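Local coordinates for hypoxanthine phosphoribosyltransferase (Bacillus anthracis, PDB 3O7M) that catalyses the transfer of a phosphoribosyl group from phosphoribosyl pyrophosphate to hypoxanthine or guanine, forming IMP or GMP in purine salvage, at the interface of chains A and B. Sequence-based numbering; all coordinates share one arbitrary frame. Chains: chain A/B, Hypoxanthine phosphoribosyltransferase.

Contact 1: the interface of chains A and B. Residues chain A 72, 81-82, 84, 112; chain B 87, 116, 119-120.
B:Met119 reaches over A:Phe112 at an interface between two enzyme copies. Followed outward, its CB lies 3.8 Å from A:Phe112 CE1, above the ring plane but outside its rim, on the face that CE covers. CG stands anti to the carbonyl carbon, the next torsion is extended, and the bend at chi3 (52°) turns the methyl CE over the face of the phenyl ring. CE sits 3.5 Å from the ring centroid, a CH-pi contact supported by nearly even distances to all six ring carbons, and also touches the backbone carbonyl O of A:Phe112 at 3.3 Å. A:Val82 CB covers the opposite face of that ring, nearer its rim, clamping it between the chains.

The same phenyl turns its CE1/CZ edge toward the face of the B:His120 imidazole, planes 78° apart. The imidazole ND1 shares water 2 with the phenol OH of A:Tyr72, and A:Lys81 lays its CG 3.7 Å from B:His120 CA. The ammonium NZ of A:Lys81 makes at most a weak hydrogen bond to the carbonyl O of B:His120.

Farther along the strand edge, the backbone N of A:Leu84 donates an almost straight bond (171° at H) to B:Asp87 OD2 at 2.8 Å, using its anti lone pair. B:His116 NE2 holds the other carboxylate oxygen, which would fix the rotation of the group. Water 1 joins B:Asp87 N to A:Leu84 O, 2.6 Å from the latter.

Contact 2: the interface of chains A and B. Residues chain A 87, 119-120; chain B 72, 81-84, 112.
This is a two-fold symmetric interface between identical subunits, joining a pair within the deposited tetramer; that pair may correspond to a unit of the biological oligomer. The strand 82-84 of chain B receives A:Asp87, whose carboxylate OD2 accepts a hydrogen bond from the backbone N of B:Leu84 at 2.9 Å through its anti lone pair. The bond is close to straight, 168° at the hydrogen. With CG anti to the backbone N (chi1 -158°), the carboxylate is carried toward the strand while A:Asp87 CB packs 3.3 Å from B:Leu84 O.

The same OD2 also binds water 5, at 2.6 Å. That water in turn contacts A:His120 NE2 and the carbonyl O of B:Val82, so one solvent molecule ties an acid, an imidazole and a strand carbonyl together. On the other imidazole nitrogen, ND1 is linked by water 4 to B:Lys81 NZ. Both waters lie at the edge of the ring, in its plane, and such bonding at two points would restrain its rotation.

B:Lys81 runs across one face of this imidazole at about a right angle, its CD 4.0 Å from the ring centroid in a CH-pi contact. The phenol OH of B:Tyr72 approaches the ring edge instead, 3.4 Å from A:His120 CE1.

Beyond the histidine, A:Met119 CE caps the face of B:Phe112, 3.5 Å above its plane and over its centre. On the opposite face lies chain B's own backbone, with B:Val82 N 4.0 Å above the ring plane.

Contact 1: the interface of chains A and B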
# COMPACT_ATOMS: atom_id res chain seq x y z
N TYR A 72 4.39 -16.09 -0.13
CA TYR A 72 4.14 -16.91 1.07
C TYR A 72 3.79 -18.37 0.72
O TYR A 72 3.71 -18.73 -0.46
CB TYR A 72 3.02 -16.27 1.90
CG TYR A 72 1.69 -16.09 1.17
CD1 TYR A 72 0.67 -17.02 1.32
CD2 TYR A 72 1.44 -14.99 0.34
CE1 TYR A 72 -0.55 -16.88 0.67
CE2 TYR A 72 0.22 -14.84 -0.32
CZ TYR A 72 -0.77 -15.79 -0.14
OH TYR A 72 -1.99 -15.68 -0.77
N LYS A 81 -0.16 -17.56 -2.92
CA LYS A 81 0.74 -17.24 -4.01
C LYS A 81 1.74 -16.11 -3.68
O LYS A 81 2.79 -16.30 -3.05
CB LYS A 81 -0.09 -16.81 -5.24
CG LYS A 81 -0.78 -17.91 -6.00
CD LYS A 81 0.22 -18.88 -6.65
CE LYS A 81 -0.48 -19.93 -7.50
NZ LYS A 81 -1.49 -20.74 -6.74
N VAL A 82 1.42 -14.92 -4.16
CA VAL A 82 2.27 -13.75 -4.00
C VAL A 82 1.34 -12.57 -3.75
O VAL A 82 0.25 -12.48 -4.35
CB VAL A 82 3.12 -13.52 -5.26
CG1 VAL A 82 3.91 -12.20 -5.15
CG2 VAL A 82 4.07 -14.72 -5.49
N LEU A 84 0.84 -8.39 -3.66
CA LEU A 84 1.36 -7.17 -4.22
C LEU A 84 1.30 -6.09 -3.11
O LEU A 84 0.24 -5.85 -2.55
CB LEU A 84 0.54 -6.79 -5.45
CG LEU A 84 1.19 -5.98 -6.52
CD1 LEU A 84 2.49 -6.65 -6.96
CD2 LEU A 84 0.22 -5.82 -7.69
N PHE A 112 4.73 -14.46 -10.97
CA PHE A 112 3.46 -13.84 -10.63
C PHE A 112 3.49 -12.40 -11.13
O PHE A 112 2.54 -11.94 -11.74
CB PHE A 112 3.25 -13.89 -9.12
CG PHE A 112 1.85 -13.52 -8.68
CD1 PHE A 112 0.85 -14.49 -8.61
CD2 PHE A 112 1.55 -12.22 -8.35
CE1 PHE A 112 -0.44 -14.15 -8.18
CE2 PHE A 112 0.27 -11.86 -7.93
CZ PHE A 112 -0.72 -12.82 -7.84
N ASP B 87 -3.83 -5.17 -1.81
CA ASP B 87 -4.08 -6.52 -2.29
C ASP B 87 -4.60 -7.35 -1.11
O ASP B 87 -4.51 -6.93 0.04
CB ASP B 87 -2.76 -7.11 -2.78
CG ASP B 87 -2.93 -8.32 -3.69
OD1 ASP B 87 -4.08 -8.67 -4.04
OD2 ASP B 87 -1.89 -8.93 -4.08
N HIS B 116 -7.00 -10.96 -11.80
CA HIS B 116 -6.05 -10.97 -10.68
C HIS B 116 -6.34 -12.12 -9.73
O HIS B 116 -5.43 -12.88 -9.34
CB HIS B 116 -6.13 -9.64 -9.93
CG HIS B 116 -5.24 -9.57 -8.73
ND1 HIS B 116 -3.86 -9.52 -8.84
CD2 HIS B 116 -5.52 -9.53 -7.41
CE1 HIS B 116 -3.34 -9.45 -7.63
NE2 HIS B 116 -4.32 -9.44 -6.74
N MET B 119 -5.38 -15.54 -10.94
CA MET B 119 -3.95 -15.83 -10.81
C MET B 119 -3.60 -16.59 -9.52
O MET B 119 -2.56 -17.25 -9.45
CB MET B 119 -3.12 -14.54 -10.88
CG MET B 119 -3.08 -13.91 -12.27
SD MET B 119 -2.17 -12.35 -12.29
CE MET B 119 -0.65 -12.91 -11.51
N HIS B 120 -4.42 -16.46 -8.48
CA HIS B 120 -4.19 -17.18 -7.21
C HIS B 120 -4.71 -18.63 -7.24
O HIS B 120 -4.63 -19.34 -6.24
CB HIS B 120 -4.87 -16.44 -6.05
CG HIS B 120 -4.25 -15.12 -5.73
ND1 HIS B 120 -3.51 -14.90 -4.59
CD2 HIS B 120 -4.27 -13.94 -6.39
CE1 HIS B 120 -3.08 -13.65 -4.57
NE2 HIS B 120 -3.52 -13.04 -5.65
O HOH W 1 -1.19 -4.78 -0.72
O HOH W 2 -3.81 -16.89 -2.73

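Contact 2: the interface of chains A and B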
# COMPACT_ATOMS: atom_id res chain seq x y z
N ASP A 87 1.94 -1.46 -6.25
CA ASP A 87 1.74 -1.68 -7.68
C ASP A 87 2.39 -0.50 -8.40
O ASP A 87 2.77 0.48 -7.79
CB ASP A 87 0.24 -1.74 -7.97
CG ASP A 87 -0.10 -2.47 -9.26
OD1 ASP A 87 0.81 -2.82 -10.06
OD2 ASP A 87 -1.32 -2.71 -9.47
N MET A 119 -1.34 -8.44 -17.65
CA MET A 119 -2.70 -7.95 -17.57
C MET A 119 -2.82 -6.48 -18.01
O MET A 119 -3.91 -6.03 -18.33
CB MET A 119 -3.27 -8.10 -16.15
CG MET A 119 -3.55 -9.53 -15.76
SD MET A 119 -4.20 -9.76 -14.06
CE MET A 119 -5.50 -8.52 -14.01
N HIS A 120 -1.72 -5.74 -17.96
CA HIS A 120 -1.67 -4.35 -18.42
C HIS A 120 -1.49 -4.24 -19.96
O HIS A 120 -1.44 -3.14 -20.52
CB HIS A 120 -0.52 -3.64 -17.70
CG HIS A 120 -0.80 -3.34 -16.26
ND1 HIS A 120 -0.57 -2.09 -15.71
CD2 HIS A 120 -1.33 -4.10 -15.26
CE1 HIS A 120 -0.94 -2.10 -14.43
NE2 HIS A 120 -1.41 -3.30 -14.14
N TYR B 72 -6.38 4.36 -13.27
CA TYR B 72 -5.22 4.98 -13.89
C TYR B 72 -5.66 6.22 -14.69
O TYR B 72 -4.87 6.84 -15.39
CB TYR B 72 -4.48 3.99 -14.81
CG TYR B 72 -3.59 3.02 -14.07
CD1 TYR B 72 -2.33 3.41 -13.60
CD2 TYR B 72 -3.98 1.71 -13.88
CE1 TYR B 72 -1.49 2.50 -12.94
CE2 TYR B 72 -3.15 0.80 -13.20
CZ TYR B 72 -1.90 1.20 -12.74
OH TYR B 72 -1.10 0.28 -12.06
N LYS B 81 -8.35 -1.26 -16.56
CA LYS B 81 -7.04 -1.37 -15.92
C LYS B 81 -7.05 -0.50 -14.65
O LYS B 81 -7.27 0.72 -14.74
CB LYS B 81 -5.93 -0.90 -16.87
CG LYS B 81 -4.54 -1.16 -16.31
CD LYS B 81 -3.46 -0.65 -17.21
CE LYS B 81 -3.36 0.86 -17.21
NZ LYS B 81 -2.25 1.33 -18.07
N VAL B 82 -6.83 -1.12 -13.49
CA VAL B 82 -6.77 -0.37 -12.24
C VAL B 82 -5.49 -0.73 -11.47
O VAL B 82 -4.90 -1.78 -11.70
CB VAL B 82 -7.96 -0.67 -11.29
CG1 VAL B 82 -9.25 0.06 -11.73
CG2 VAL B 82 -8.17 -2.19 -11.13
N LYS B 83 -5.02 0.16 -10.61
CA LYS B 83 -3.88 -0.22 -9.80
C LYS B 83 -4.31 -0.72 -8.43
O LYS B 83 -5.24 -0.18 -7.79
CB LYS B 83 -2.83 0.84 -9.67
CG LYS B 83 -3.16 2.06 -9.04
CD LYS B 83 -1.83 2.52 -8.44
CE LYS B 83 -1.78 3.98 -8.13
NZ LYS B 83 -1.31 4.89 -9.24
N LEU B 84 -3.66 -1.80 -8.02
CA LEU B 84 -3.99 -2.40 -6.75
C LEU B 84 -3.35 -1.58 -5.66
O LEU B 84 -2.13 -1.44 -5.63
CB LEU B 84 -3.53 -3.84 -6.70
CG LEU B 84 -4.19 -4.73 -7.73
CD1 LEU B 84 -3.79 -6.18 -7.41
CD2 LEU B 84 -5.77 -4.57 -7.73
N PHE B 112 -11.11 -6.99 -14.49
CA PHE B 112 -9.67 -6.94 -14.30
C PHE B 112 -9.36 -7.62 -12.98
O PHE B 112 -8.50 -8.49 -12.91
CB PHE B 112 -9.20 -5.48 -14.30
CG PHE B 112 -7.71 -5.30 -14.17
CD1 PHE B 112 -6.89 -5.25 -15.30
CD2 PHE B 112 -7.12 -5.15 -12.93
CE1 PHE B 112 -5.53 -5.07 -15.18
CE2 PHE B 112 -5.76 -4.97 -12.81
CZ PHE B 112 -4.97 -4.92 -13.94
O HOH W 3 -0.14 -0.07 -4.80
O HOH W 4 0.05 0.43 -16.71
O HOH W 5 -2.52 -3.41 -11.61

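Contact 1 and contact 2 are twins under the two-fold relation between chains A and B, their C-alpha centres about 14 Å apart. Each joins the strand 82-84 and helix 108-118 of one subunit to positions 87, 119 and 120 of the other, so every chain supplies both halves. The backbone-to-aspartate bond and methionine-phenylalanine packing recur in both copies and are probably the constant part of the pairing. The side chains of residues 72, 81, 82 and 84 take different first torsions in the two chains, although the backbone bond from Leu84 is kept, and the waters around the histidine are rearranged. The pairing thus appears to tolerate local side-chain asymmetry.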